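Local coordinates for erythrocyte membrane protein 1 (Plasmodium falciparum palo alto/uganda, PDB 2XU0), which forms, through its N-terminal segment and first Duffy-binding-like domain, a rosetting adhesion module of the parasite that probably binds host cell-surface receptors, at the proline site. Residues are numbered along the deposited sequence; one frame, centred on the assembly and turned at random.

The proline site. Residues 125-127, 396, 400. With PRO (proline), chain B.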
loop_
_atom_site.group_PDB
_atom_site.type_symbol
_atom_site.label_atom_id
_atom_site.label_comp_id
_atom_site.label_asym_id
_atom_site.label_seq_id
_atom_site.Cartn_x
_atom_site.Cartn_y
_atom_site.Cartn_z
ATOM N N ALA A 125 -3.541 4.311 22.941
ATOM C CA ALA A 125 -4.291 4.960 21.875
ATOM C C ALA A 125 -4.920 3.959 20.917
ATOM O O ALA A 125 -4.255 3.017 20.459
ATOM C CB ALA A 125 -3.408 5.958 21.122
ATOM N N ASN A 126 -6.216 4.163 20.612
ATOM C CA ASN A 126 -6.932 3.323 19.634
ATOM C C ASN A 126 -6.485 3.671 18.207
ATOM O O ASN A 126 -6.327 2.762 17.397
ATOM C CB ASN A 126 -8.447 3.434 19.783
ATOM C CG ASN A 126 -8.950 2.826 21.057
ATOM O OD1 ASN A 126 -8.845 1.613 21.272
ATOM N ND2 ASN A 126 -9.459 3.665 21.950
ATOM N N GLY A 127 -6.223 4.955 17.947
ATOM C CA GLY A 127 -5.743 5.431 16.651
ATOM C C GLY A 127 -4.416 4.793 16.299
ATOM O O GLY A 127 -3.496 4.792 17.127
ATOM N N LEU A 396 -9.179 6.898 13.028
ATOM C CA LEU A 396 -8.745 7.702 14.167
ATOM C C LEU A 396 -7.361 8.322 13.907
ATOM O O LEU A 396 -7.158 9.503 14.197
ATOM C CB LEU A 396 -8.710 6.852 15.463
ATOM C CG LEU A 396 -10.053 6.459 16.044
ATOM C CD1 LEU A 396 -9.904 5.320 17.022
ATOM C CD2 LEU A 396 -10.698 7.625 16.754
ATOM N N MET A 400 -6.136 12.315 13.910
ATOM C CA MET A 400 -4.977 12.676 14.713
ATOM C C MET A 400 -3.880 13.362 13.884
ATOM O O MET A 400 -3.337 14.348 14.351
ATOM C CB MET A 400 -4.412 11.447 15.424
ATOM C CG MET A 400 -5.313 10.950 16.551
ATOM S SD MET A 400 -4.906 9.267 17.045
ATOM C CE MET A 400 -3.399 9.560 17.984
HETATM N N PRO B . -6.796 9.758 20.557
HETATM C CA PRO B . -7.745 8.690 20.920
HETATM C C PRO B . -7.220 7.310 20.522
HETATM O O PRO B . -6.437 7.229 19.533
HETATM C CB PRO B . -9.025 9.060 20.136
HETATM C CG PRO B . -8.569 9.982 19.024
HETATM C CD PRO B . -7.367 10.705 19.571
HETATM O OXT PRO B . -7.628 6.309 21.162
#
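A free proline sits at the surface of this Duffy-binding-like (DBL) domain, held by its carboxylate to a loop and by its ring to the long helix 371-407. Two successive backbone amides make the anchor. Backbone N of Asn126 gives its hydrogen to the carboxylate oxygen OXT of proline, 2.6 Å away. Backbone N of Gly127 does the same for the other carboxylate oxygen, proline O, at 2.8 Å. Each oxygen thus has its own nearly straight bond, and the pair fixes how the carboxylate is turned about its bond to CA. Glycine is well suited to the second position, though the bond uses the backbone N-H; the lack of a side chain probably eases the approach of the carboxylate. Asn126 adds a weak bond from its side-chain amide nitrogen ND2 to proline OXT at 3.3 Å; with CG beside its own backbone N (chi1 -68°), the side-chain amide folds back towards the oxygen that the backbone already holds. Partial positive charge from these N-H groups would favour an ionised carboxylate. Ala125, an engineered residue, lays its methyl CB alongside proline O at 3.6 Å.

Outward from the carboxylate, the packing turns apolar. Met400 and Leu396, one helical turn apart, extend from the helix towards the proline ring, each with CG anti to its carbonyl carbon. Met400 CG comes within 3.7 Å of proline CD; the methionine chain runs on extended through chi2 and bends at chi3 (75°), so that the sulfur SD lies near both proline CD and proline O. A flexible thioether can fill this place, and its polarisable sulfur may tolerate the nearby carboxylate oxygen. Leu396 offers the tip of one branch: its CD2 lies 3.9 Å from proline CG and also near proline CB, a loose apolar contact fitting for a branched aliphatic chain. The protein hides 146 of the ligand's 253 Å², leaving much of it uncovered; this proline may come from purification or crystallisation.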